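PDB 1U8S: glycine cleavage system transcriptional repressor, putative from Vibrio cholerae, which is a putative transcriptional repressor of the glycine cleavage system and carries two ACT domains, a type of module that often senses small molecules. Local coordinates for residues Thr64-Leu69 / Leu75-Lys80; Val98-Asp101 / Gly105-Glu108; Ser37-Phe42 / Phe46-Leu51; Gln112-Arg117 / Ile145-Asp150; Leu26-Gln29 / Asn33-Asp36. One frame throughout, in Å; residues are numbered along the deposited sequence.

The contacts fall into two groups, one in each ACT domain. Along the chain the order is contact 5, contact 3, contact 1, contact 2, contact 4. Contacts 5, 3 and 1 all reach the first four-stranded sheet, and their centres lie about 14 Å from one another. Contacts 5 and 3 share strand 33-42. Contacts 2 and 4 share helix 107-116 and adjoining strands of the second sheet, with centres about 16 Å apart. Contacts 1 and 2 are far apart, about 37 Å between centres. R38 of contact 3 lies close to R148 of contact 4. All five contacts have residues within reach of the second subunit, contact 4 through Q112 alone. The dimer is domain-swapped.

Contact 1: residues Thr64-Leu69 / Leu75-Lys80; sequences TTLPLL and LITMMK
L66 lays one methyl branch over the thioether of M79. CD2 of L66 lies 3.7 Å from SD of M79 and 3.9 Å from CG of M79. The two side chains run alongside each other, heads reversed. L66 holds its CG anti to the backbone N (chi1 -166°), and this carries the branch down to the sheet. M79 bends at chi3 (-74°), which turns its methyl toward the proline: CE of M79 is 4.4 Å from CG of P67. T77, two residues before M79, faces the same side. Its methyl CG2 passes L66 CG at 4.2 Å, while its OG1 lies 4.1 Å from P67 CA. At the far end the backbone O of L69 sits 4.5 Å from CB of L75.

No hydrogen bond crosses, so the contact rests on apolar overlap. P67 has no N-H to give to the turn before it, and the helix kinks there. Helix and strand run nearly antiparallel, at 159°, with axes 8.0 Å apart. M78 faces away from the helix and packs on M78 of the second subunit. L66 also touches I9, and M79 touches L7, both on the neighbouring strand 5-14. This joins helix 56-71 to strand 76-82, outermost in this chain's sheet: the last helix and last strand of a beta-alpha-beta-beta-alpha-beta ACT domain.

Contact 2: residues Val98-Asp101 / Gly105-Glu108; sequences VESD and GLTE
The end of strand 92-100 and the start of helix 107-116 stand well apart where S100 and V98 meet L106. The CA atoms of S100 and L106 are 8.6 Å apart, and those of V98 and T107 are 9.0 Å apart. No hydrogen bond joins the two backbones. G105 enters the second segment with a positive phi (52°).

One leucine branch bridges the gap. CD2 of L106 lies 3.5 Å from CB of S100 and 4.0 Å from OG of S100. The same methyl reaches CG1 of V98 at 4.4 Å. It therefore rests against two residues that are two apart on the strand and so share one face. With chi1 at -167° the isobutyl group of L106 swings away from its own N and toward the strand.

This is the first strand-to-helix turn of the second ACT domain, where strand 92-100 leads into the helix that packs on its own sheet. V98, S100 and L106 all touch V171, which lies in the loop leading to strand 172-179. OG of S100 hydrogen-bonds to the backbone O of D102, inside the turn. On the helix side E108 forms a salt bridge through OE2 with NH1 of R25 of the second subunit.

Contact 3: residues Ser37-Phe42 / Phe46-Leu51; sequences SRIAMF and FTLLML
Strands 33-42 and 45-54 form a beta hairpin in the first ACT domain, and residues S37-M41 pair with F46-M50 in regular antiparallel register. R38 with L49 and A40 with T47 are hydrogen-bonded pairs. S37-M50, I39-L48 and M41-F46 are non-hydrogen-bonded pairs. R38 N reaches L49 O at 2.8 Å, and L49 N reaches R38 O at the same 2.8 Å. A40 N donates to T47 O at 2.9 Å, in the carbonyl plane.

The carbonyl of A40 has two donors. T47 N comes to A40 O almost straight along the C=O bond, while T47 OG1, 2.7 Å from A40 O, donates from above the carbonyl plane. The hydroxyl is placed there by chi1 of 63°, between the backbone N and the carbonyl carbon. T47 OG1 and A40 CB also lie over one face of the F42 ring.

In the ACT fold one face of such a hairpin is covered by helices. Here that face carries I39, L48 and F46. I39 CG1 lies beside L48 CD1 at 3.8 Å, and I39 CG2 touches F46 CE1 at 4.1 Å. F46 and L48 also pack on helix 19-28. The face with T47 and L49 meets the second subunit, where L49 packs on L49. R38 folds back so that NH1 bonds S37 O at 3.0 Å, from above that carbonyl plane; NH1 also makes a salt bridge with D36. S37 OG hydrogen-bonds to L124 O of the second subunit.

Contact 4: residues Gln112-Arg117 / Ile145-Asp150; sequences QFFAQR and ISARVD
F114 turns its ring between helix 107-116 and strand 141-149, meeting I145 and A147 of the second ACT domain. In this fold the helices lie on one face of an antiparallel sheet, and F114 is one of the residues that fill the interface. I145 and A147 both point to the helix side of the strand.

The two faces of the F114 ring have different neighbours. A147 CB sits over one of them, off toward the rim, with its nearest ring atom F114 CD1 at 4.3 Å. On the opposite face lies the preceding residue, F113: its CD2 stands 3.7 Å above the plane, over the ring centre of F114. The pair is T-shaped (edge-to-face), F113 giving the edge and F114 the face. CG2 of I145 approaches F114 CE2 obliquely at 3.6 Å, and CD1 of I145 lies in the ring plane at the edge, 4.0 Å from F114 CE2. The two side chains overlap while heading in opposing senses. F114 keeps CG beside its backbone N (chi1 -68°), which swings the ring toward the strand.

F113 turns instead to helix 155-168, against L158, F162 and L165. CD of R117 lies over one face of the F113 ring, off toward the rim. Separately, CE1 of F113 meets a face of the R117 guanidinium, 3.2 Å above its plane. NE of R117 forms a salt bridge with E161. NH1 of R117 donates to F113 O at 3.3 Å, on a lone pair, with an N-H...O angle of 143°.

Contact 5: residues Leu26-Gln29 / Asn33-Asp36; sequences LVTQ and NIID
No ring or other flat side group lies where V27 and T28 meet I34, so there are no faces or edges to fill: aliphatic branches make the contact. The segments flank the turn between the first helix and second strand of the first ACT domain. Helix 19-28 ends here and strand 33-42 begins. The CA atoms of T28 and N33 are 6.3 Å apart.

I34 touches two successive helix residues with two different atoms. Its CG1 meets V27 CG1 at 4.0 Å, and the two side chains lie roughly perpendicular. V27 points directly at the strand and also packs on I52 of strand 45-54. I34 starts off to one side, and its extended chain (chi2 173°) then brings the far methyl over to the helix.

T28 divides its branches. OG1 turns back (chi1 59°) and hydrogen-bonds to V24 O one turn earlier, which leaves the methyl for the strand. The backbone O of T28 accepts a bond from K103 NZ of the second subunit, and OD1 of N33 accepts one from T128 N of that subunit. CG2 of T28 lies 3.9 Å from CD1 of I34.

Contact 1: residues Thr64-Leu69 / Leu75-Lys80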
# COMPACT_ATOMS: atom_id res chain seq x y z
N THR B 64 -16.78 -11.07 -10.86
CA THR B 64 -18.22 -10.90 -10.79
C THR B 64 -18.69 -10.59 -9.38
O THR B 64 -19.33 -9.56 -9.16
CB THR B 64 -18.97 -12.15 -11.27
OG1 THR B 64 -18.58 -12.47 -12.61
CG2 THR B 64 -20.47 -11.88 -11.23
N THR B 65 -18.38 -11.46 -8.43
CA THR B 65 -18.81 -11.29 -7.05
C THR B 65 -18.30 -10.06 -6.28
O THR B 65 -19.03 -9.50 -5.46
CB THR B 65 -18.47 -12.54 -6.22
OG1 THR B 65 -17.05 -12.75 -6.23
CG2 THR B 65 -19.16 -13.76 -6.80
N LEU B 66 -17.07 -9.63 -6.56
CA LEU B 66 -16.48 -8.48 -5.88
C LEU B 66 -17.30 -7.19 -5.94
O LEU B 66 -17.50 -6.53 -4.93
CB LEU B 66 -15.07 -8.20 -6.43
CG LEU B 66 -14.17 -7.25 -5.63
CD1 LEU B 66 -13.84 -7.87 -4.28
CD2 LEU B 66 -12.88 -6.98 -6.40
N PRO B 67 -17.78 -6.80 -7.13
CA PRO B 67 -18.57 -5.56 -7.17
C PRO B 67 -19.80 -5.61 -6.27
O PRO B 67 -20.20 -4.59 -5.70
CB PRO B 67 -18.93 -5.44 -8.65
CG PRO B 67 -17.79 -6.15 -9.35
CD PRO B 67 -17.60 -7.37 -8.48
N LEU B 68 -20.42 -6.78 -6.14
CA LEU B 68 -21.61 -6.93 -5.30
C LEU B 68 -21.28 -6.64 -3.85
O LEU B 68 -22.05 -5.99 -3.15
CB LEU B 68 -22.18 -8.34 -5.42
CG LEU B 68 -22.62 -8.75 -6.82
CD1 LEU B 68 -23.25 -10.13 -6.78
CD2 LEU B 68 -23.60 -7.72 -7.37
N LEU B 69 -20.13 -7.15 -3.41
CA LEU B 69 -19.68 -6.94 -2.04
C LEU B 69 -19.60 -5.43 -1.82
O LEU B 69 -19.95 -4.92 -0.75
CB LEU B 69 -18.30 -7.57 -1.85
CG LEU B 69 -17.77 -7.77 -0.43
CD1 LEU B 69 -18.63 -8.80 0.29
CD2 LEU B 69 -16.32 -8.24 -0.49
N LEU B 75 -18.75 0.06 -0.56
CA LEU B 75 -17.36 -0.11 -0.93
C LEU B 75 -17.19 0.29 -2.40
O LEU B 75 -18.14 0.20 -3.17
CB LEU B 75 -16.99 -1.58 -0.72
CG LEU B 75 -15.55 -2.04 -0.60
CD1 LEU B 75 -15.55 -3.53 -0.29
CD2 LEU B 75 -14.79 -1.76 -1.88
N ILE B 76 -16.01 0.75 -2.79
CA ILE B 76 -15.78 1.14 -4.17
C ILE B 76 -14.69 0.25 -4.74
O ILE B 76 -13.59 0.20 -4.20
CB ILE B 76 -15.28 2.59 -4.28
CG1 ILE B 76 -16.07 3.50 -3.35
CG2 ILE B 76 -15.44 3.08 -5.71
CD1 ILE B 76 -15.55 4.93 -3.32
N THR B 77 -14.98 -0.45 -5.83
CA THR B 77 -13.98 -1.34 -6.41
C THR B 77 -13.46 -0.95 -7.78
O THR B 77 -14.07 -0.15 -8.50
CB THR B 77 -14.49 -2.77 -6.49
OG1 THR B 77 -15.52 -2.84 -7.49
CG2 THR B 77 -15.04 -3.20 -5.15
N MET B 78 -12.32 -1.53 -8.14
CA MET B 78 -11.67 -1.27 -9.40
C MET B 78 -10.75 -2.46 -9.63
O MET B 78 -9.96 -2.81 -8.75
CB MET B 78 -10.87 0.03 -9.26
CG MET B 78 -10.40 0.66 -10.55
SD MET B 78 -9.92 2.40 -10.26
CE MET B 78 -8.22 2.20 -9.62
N MET B 79 -10.87 -3.12 -10.78
CA MET B 79 -10.04 -4.28 -11.08
C MET B 79 -9.39 -4.16 -12.46
O MET B 79 -9.79 -3.34 -13.28
CB MET B 79 -10.86 -5.56 -11.06
CG MET B 79 -11.74 -5.73 -9.86
SD MET B 79 -12.71 -7.23 -10.04
CE MET B 79 -13.92 -6.71 -11.32
N LYS B 80 -8.39 -5.01 -12.71
CA LYS B 80 -7.70 -5.02 -13.99
C LYS B 80 -6.79 -6.22 -14.13
O LYS B 80 -5.85 -6.40 -13.35
CB LYS B 80 -6.88 -3.74 -14.18
CG LYS B 80 -6.02 -3.80 -15.44
CD LYS B 80 -5.29 -2.50 -15.72
CE LYS B 80 -4.50 -2.62 -17.01
NZ LYS B 80 -3.90 -1.32 -17.42

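Contact 2: residues Val98-Asp101 / Gly105-Glu108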
# COMPACT_ATOMS: atom_id res chain seq x y z
N VAL B 98 13.25 14.75 2.93
CA VAL B 98 13.73 15.99 2.36
C VAL B 98 12.95 17.16 2.91
O VAL B 98 11.74 17.09 3.04
CB VAL B 98 13.61 15.97 0.82
CG1 VAL B 98 13.98 17.32 0.23
CG2 VAL B 98 14.50 14.87 0.25
N GLU B 99 13.65 18.24 3.24
CA GLU B 99 13.00 19.44 3.76
C GLU B 99 13.46 20.65 2.96
O GLU B 99 14.65 20.81 2.71
CB GLU B 99 13.34 19.63 5.23
CG GLU B 99 12.73 18.59 6.16
CD GLU B 99 13.30 18.65 7.56
OE1 GLU B 99 12.74 17.99 8.46
OE2 GLU B 99 14.31 19.37 7.77
N SER B 100 12.51 21.50 2.57
CA SER B 100 12.81 22.70 1.81
C SER B 100 11.87 23.82 2.20
O SER B 100 10.92 23.61 2.95
CB SER B 100 12.65 22.43 0.31
OG SER B 100 12.86 23.62 -0.43
N ASP B 101 12.14 25.02 1.71
CA ASP B 101 11.27 26.14 2.00
C ASP B 101 10.42 26.39 0.76
O ASP B 101 9.37 27.02 0.84
CB ASP B 101 12.08 27.39 2.32
CG ASP B 101 12.93 27.84 1.15
OD1 ASP B 101 13.87 27.10 0.78
OD2 ASP B 101 12.65 28.92 0.61
N GLY B 105 7.80 22.10 -7.74
CA GLY B 105 8.28 20.95 -8.50
C GLY B 105 9.38 20.10 -7.90
O GLY B 105 10.06 19.37 -8.62
N LEU B 106 9.53 20.18 -6.59
CA LEU B 106 10.55 19.45 -5.85
C LEU B 106 10.29 17.95 -5.66
O LEU B 106 11.20 17.13 -5.84
CB LEU B 106 10.73 20.10 -4.48
CG LEU B 106 11.96 19.68 -3.67
CD1 LEU B 106 13.21 20.22 -4.36
CD2 LEU B 106 11.84 20.23 -2.25
N THR B 107 9.06 17.59 -5.30
CA THR B 107 8.74 16.19 -5.07
C THR B 107 9.03 15.30 -6.27
O THR B 107 9.64 14.24 -6.12
CB THR B 107 7.25 15.99 -4.66
OG1 THR B 107 6.99 16.69 -3.44
CG2 THR B 107 6.96 14.51 -4.44
N GLU B 108 8.62 15.71 -7.47
CA GLU B 108 8.85 14.90 -8.66
C GLU B 108 10.33 14.76 -9.03
O GLU B 108 10.70 13.90 -9.82
CB GLU B 108 8.05 15.46 -9.85
CG GLU B 108 8.18 16.95 -10.02
CD GLU B 108 6.93 17.71 -9.60
OE1 GLU B 108 6.50 17.54 -8.43
OE2 GLU B 108 6.40 18.47 -10.44

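Contact 3: residues Ser37-Phe42 / Phe46-Leu51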
# COMPACT_ATOMS: atom_id res chain seq x y z
N SER B 37 -0.32 -7.59 -1.23
CA SER B 37 -1.33 -6.56 -1.02
C SER B 37 -0.79 -5.45 -0.16
O SER B 37 0.28 -5.58 0.44
CB SER B 37 -2.57 -7.15 -0.33
OG SER B 37 -2.25 -7.62 0.96
N ARG B 38 -1.55 -4.36 -0.10
CA ARG B 38 -1.19 -3.22 0.72
C ARG B 38 -2.49 -2.74 1.35
O ARG B 38 -3.51 -2.53 0.66
CB ARG B 38 -0.58 -2.10 -0.12
CG ARG B 38 0.72 -2.49 -0.78
CD ARG B 38 1.87 -2.55 0.19
NE ARG B 38 3.12 -2.65 -0.55
CZ ARG B 38 3.55 -3.77 -1.11
NH1 ARG B 38 2.85 -4.90 -0.99
NH2 ARG B 38 4.67 -3.76 -1.84
N ILE B 39 -2.45 -2.58 2.66
CA ILE B 39 -3.60 -2.14 3.41
C ILE B 39 -3.24 -0.87 4.15
O ILE B 39 -2.24 -0.80 4.86
CB ILE B 39 -4.04 -3.23 4.40
CG1 ILE B 39 -4.30 -4.53 3.63
CG2 ILE B 39 -5.26 -2.78 5.18
CD1 ILE B 39 -4.52 -5.74 4.52
N ALA B 40 -4.06 0.15 3.99
CA ALA B 40 -3.82 1.42 4.65
C ALA B 40 -5.13 1.99 5.13
O ALA B 40 -6.17 1.83 4.49
CB ALA B 40 -3.15 2.41 3.68
N MET B 41 -5.09 2.63 6.29
CA MET B 41 -6.26 3.26 6.87
C MET B 41 -6.03 4.75 6.67
O MET B 41 -5.24 5.35 7.39
CB MET B 41 -6.37 2.92 8.36
CG MET B 41 -7.08 3.99 9.22
SD MET B 41 -8.89 4.23 8.92
CE MET B 41 -9.55 3.72 10.54
N PHE B 42 -6.69 5.34 5.67
CA PHE B 42 -6.57 6.77 5.38
C PHE B 42 -7.86 7.47 5.77
O PHE B 42 -8.93 7.16 5.22
CB PHE B 42 -6.32 7.02 3.90
CG PHE B 42 -4.99 6.56 3.43
CD1 PHE B 42 -3.98 6.26 4.34
CD2 PHE B 42 -4.72 6.48 2.07
CE1 PHE B 42 -2.72 5.88 3.90
CE2 PHE B 42 -3.46 6.10 1.62
CZ PHE B 42 -2.46 5.80 2.53
N PHE B 46 -10.90 2.58 4.55
CA PHE B 46 -10.15 1.34 4.46
C PHE B 46 -9.68 1.32 3.00
O PHE B 46 -10.51 1.35 2.09
CB PHE B 46 -11.09 0.15 4.76
CG PHE B 46 -10.61 -1.17 4.23
CD1 PHE B 46 -9.68 -1.94 4.93
CD2 PHE B 46 -11.10 -1.66 3.01
CE1 PHE B 46 -9.25 -3.18 4.43
CE2 PHE B 46 -10.67 -2.90 2.50
CZ PHE B 46 -9.74 -3.66 3.22
N THR B 47 -8.37 1.33 2.77
CA THR B 47 -7.87 1.31 1.40
C THR B 47 -7.02 0.07 1.18
O THR B 47 -6.17 -0.27 2.01
CB THR B 47 -7.02 2.58 1.05
OG1 THR B 47 -5.87 2.63 1.89
CG2 THR B 47 -7.83 3.83 1.28
N LEU B 48 -7.25 -0.59 0.05
CA LEU B 48 -6.56 -1.82 -0.29
C LEU B 48 -6.05 -1.98 -1.74
O LEU B 48 -6.78 -1.74 -2.70
CB LEU B 48 -7.50 -2.98 0.01
CG LEU B 48 -7.13 -4.33 -0.58
CD1 LEU B 48 -6.24 -5.06 0.38
CD2 LEU B 48 -8.40 -5.13 -0.82
N LEU B 49 -4.78 -2.37 -1.87
CA LEU B 49 -4.19 -2.65 -3.18
C LEU B 49 -4.00 -4.14 -3.12
O LEU B 49 -3.51 -4.64 -2.12
CB LEU B 49 -2.82 -1.99 -3.35
CG LEU B 49 -2.86 -0.47 -3.41
CD1 LEU B 49 -1.46 0.07 -3.74
CD2 LEU B 49 -3.90 -0.03 -4.46
N MET B 50 -4.39 -4.86 -4.16
CA MET B 50 -4.21 -6.31 -4.10
C MET B 50 -4.01 -6.95 -5.46
O MET B 50 -4.53 -6.49 -6.47
CB MET B 50 -5.40 -6.95 -3.38
CG MET B 50 -5.23 -8.43 -3.09
SD MET B 50 -6.68 -9.14 -2.26
CE MET B 50 -6.29 -8.81 -0.52
N LEU B 51 -3.21 -8.02 -5.46
CA LEU B 51 -2.89 -8.78 -6.66
C LEU B 51 -3.19 -10.25 -6.40
O LEU B 51 -2.58 -10.87 -5.53
CB LEU B 51 -1.41 -8.62 -7.01
CG LEU B 51 -0.92 -9.58 -8.09
CD1 LEU B 51 -1.69 -9.30 -9.36
CD2 LEU B 51 0.58 -9.44 -8.30

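Contact 4: residues Gln112-Arg117 / Ile145-Asp150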
# COMPACT_ATOMS: atom_id res chain seq x y z
N GLN B 112 11.76 11.09 -9.48
CA GLN B 112 12.56 10.86 -10.68
C GLN B 112 13.91 10.24 -10.29
O GLN B 112 14.45 9.39 -11.00
CB GLN B 112 12.76 12.17 -11.43
CG GLN B 112 13.45 12.07 -12.79
CD GLN B 112 12.65 11.28 -13.84
OE1 GLN B 112 12.70 11.60 -15.04
NE2 GLN B 112 11.92 10.25 -13.40
N PHE B 113 14.45 10.68 -9.16
CA PHE B 113 15.72 10.17 -8.66
C PHE B 113 15.67 8.65 -8.55
O PHE B 113 16.64 7.96 -8.86
CB PHE B 113 16.02 10.76 -7.29
CG PHE B 113 17.24 10.18 -6.62
CD1 PHE B 113 18.52 10.55 -7.03
CD2 PHE B 113 17.10 9.28 -5.57
CE1 PHE B 113 19.64 10.02 -6.41
CE2 PHE B 113 18.23 8.74 -4.94
CZ PHE B 113 19.50 9.12 -5.36
N PHE B 114 14.54 8.13 -8.08
CA PHE B 114 14.39 6.69 -7.93
C PHE B 114 14.04 6.01 -9.24
O PHE B 114 14.42 4.87 -9.47
CB PHE B 114 13.34 6.38 -6.87
CG PHE B 114 13.77 6.77 -5.49
CD1 PHE B 114 14.87 6.16 -4.90
CD2 PHE B 114 13.13 7.80 -4.82
CE1 PHE B 114 15.33 6.57 -3.66
CE2 PHE B 114 13.58 8.23 -3.57
CZ PHE B 114 14.69 7.61 -2.99
N ALA B 115 13.33 6.71 -10.11
CA ALA B 115 12.99 6.11 -11.39
C ALA B 115 14.28 5.96 -12.20
O ALA B 115 14.54 4.89 -12.76
CB ALA B 115 12.00 6.97 -12.14
N GLN B 116 15.09 7.01 -12.26
CA GLN B 116 16.35 6.96 -13.01
C GLN B 116 17.19 5.76 -12.57
O GLN B 116 17.95 5.20 -13.35
CB GLN B 116 17.14 8.25 -12.80
CG GLN B 116 16.49 9.47 -13.40
CD GLN B 116 17.09 10.77 -12.88
OE1 GLN B 116 17.22 10.97 -11.67
NE2 GLN B 116 17.43 11.67 -13.80
N ARG B 117 17.05 5.37 -11.31
CA ARG B 117 17.81 4.26 -10.80
C ARG B 117 17.02 2.96 -10.75
O ARG B 117 17.50 1.94 -10.24
CB ARG B 117 18.37 4.62 -9.43
CG ARG B 117 19.39 5.76 -9.51
CD ARG B 117 19.54 6.53 -8.20
NE ARG B 117 20.64 7.48 -8.31
CZ ARG B 117 20.66 8.54 -9.11
NH1 ARG B 117 19.61 8.82 -9.90
NH2 ARG B 117 21.74 9.31 -9.15
N ILE B 145 9.80 9.61 1.54
CA ILE B 145 9.68 8.51 0.59
C ILE B 145 10.28 7.22 1.15
O ILE B 145 11.31 7.24 1.82
CB ILE B 145 10.43 8.84 -0.74
CG1 ILE B 145 9.72 9.98 -1.48
CG2 ILE B 145 10.57 7.59 -1.62
CD1 ILE B 145 10.55 10.63 -2.57
N SER B 146 9.63 6.09 0.86
CA SER B 146 10.13 4.79 1.28
C SER B 146 10.33 3.99 0.01
O SER B 146 9.41 3.89 -0.81
CB SER B 146 9.14 4.06 2.20
OG SER B 146 9.17 4.63 3.50
N ALA B 147 11.51 3.42 -0.16
CA ALA B 147 11.78 2.65 -1.37
C ALA B 147 12.54 1.38 -1.04
O ALA B 147 13.26 1.31 -0.06
CB ALA B 147 12.56 3.48 -2.37
N ARG B 148 12.36 0.38 -1.89
CA ARG B 148 13.01 -0.89 -1.69
C ARG B 148 14.05 -1.16 -2.76
O ARG B 148 13.78 -1.01 -3.95
CB ARG B 148 11.95 -1.99 -1.69
CG ARG B 148 10.95 -1.86 -0.55
CD ARG B 148 9.85 -2.88 -0.68
NE ARG B 148 8.91 -2.83 0.44
CZ ARG B 148 7.79 -3.54 0.51
NH1 ARG B 148 7.47 -4.37 -0.49
NH2 ARG B 148 6.99 -3.42 1.56
N VAL B 149 15.25 -1.52 -2.31
CA VAL B 149 16.34 -1.85 -3.22
C VAL B 149 16.76 -3.29 -2.97
O VAL B 149 16.68 -3.79 -1.84
CB VAL B 149 17.53 -0.94 -3.00
CG1 VAL B 149 17.09 0.50 -3.14
CG2 VAL B 149 18.14 -1.20 -1.64
N ASP B 150 17.21 -3.97 -4.01
CA ASP B 150 17.64 -5.35 -3.84
C ASP B 150 19.09 -5.40 -3.36
O ASP B 150 19.69 -4.37 -3.06
CB ASP B 150 17.47 -6.11 -5.15
CG ASP B 150 18.15 -5.43 -6.32
OD1 ASP B 150 17.62 -5.53 -7.44
OD2 ASP B 150 19.22 -4.82 -6.12

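Contact 5: residues Leu26-Gln29 / Asn33-Asp36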
# COMPACT_ATOMS: atom_id res chain seq x y z
N LEU B 26 -13.86 -13.41 0.20
CA LEU B 26 -14.42 -13.56 -1.13
C LEU B 26 -13.35 -14.03 -2.11
O LEU B 26 -13.59 -14.91 -2.94
CB LEU B 26 -15.02 -12.22 -1.58
CG LEU B 26 -15.87 -12.17 -2.84
CD1 LEU B 26 -16.78 -10.94 -2.78
CD2 LEU B 26 -14.98 -12.13 -4.08
N VAL B 27 -12.16 -13.46 -1.98
CA VAL B 27 -11.04 -13.81 -2.86
C VAL B 27 -10.51 -15.23 -2.65
O VAL B 27 -10.37 -15.99 -3.62
CB VAL B 27 -9.87 -12.81 -2.68
CG1 VAL B 27 -8.65 -13.28 -3.44
CG2 VAL B 27 -10.30 -11.45 -3.19
N THR B 28 -10.20 -15.58 -1.41
CA THR B 28 -9.67 -16.91 -1.12
C THR B 28 -10.74 -17.97 -1.35
O THR B 28 -10.44 -19.04 -1.88
CB THR B 28 -9.17 -17.02 0.33
OG1 THR B 28 -10.24 -16.73 1.23
CG2 THR B 28 -8.03 -16.05 0.56
N GLN B 29 -11.98 -17.66 -0.96
CA GLN B 29 -13.10 -18.58 -1.14
C GLN B 29 -13.53 -18.69 -2.61
O GLN B 29 -14.48 -19.41 -2.94
CB GLN B 29 -14.30 -18.15 -0.27
CG GLN B 29 -14.18 -18.53 1.21
CD GLN B 29 -15.49 -18.35 1.98
OE1 GLN B 29 -16.57 -18.64 1.46
NE2 GLN B 29 -15.39 -17.90 3.23
N ASN B 33 -5.36 -17.03 -5.23
CA ASN B 33 -4.28 -16.87 -4.29
C ASN B 33 -4.03 -15.38 -4.17
O ASN B 33 -4.25 -14.64 -5.12
CB ASN B 33 -3.01 -17.54 -4.80
CG ASN B 33 -3.13 -19.03 -4.83
OD1 ASN B 33 -3.06 -19.69 -3.79
ND2 ASN B 33 -3.33 -19.59 -6.02
N ILE B 34 -3.58 -14.95 -3.00
CA ILE B 34 -3.25 -13.55 -2.81
C ILE B 34 -1.73 -13.47 -2.87
O ILE B 34 -1.04 -13.90 -1.94
CB ILE B 34 -3.75 -13.04 -1.45
CG1 ILE B 34 -5.27 -13.20 -1.38
CG2 ILE B 34 -3.38 -11.57 -1.29
CD1 ILE B 34 -5.85 -12.88 -0.03
N ILE B 35 -1.23 -12.95 -3.99
CA ILE B 35 0.21 -12.81 -4.20
C ILE B 35 0.81 -11.78 -3.25
O ILE B 35 1.85 -12.02 -2.62
CB ILE B 35 0.51 -12.35 -5.64
CG1 ILE B 35 -0.06 -13.35 -6.65
CG2 ILE B 35 2.01 -12.16 -5.82
CD1 ILE B 35 0.54 -14.74 -6.55
N ASP B 36 0.14 -10.63 -3.16
CA ASP B 36 0.61 -9.55 -2.31
C ASP B 36 -0.49 -8.52 -2.17
O ASP B 36 -1.47 -8.55 -2.90
CB ASP B 36 1.85 -8.90 -2.93
CG ASP B 36 2.58 -8.01 -1.97
OD1 ASP B 36 2.27 -8.07 -0.76
OD2 ASP B 36 3.46 -7.25 -2.42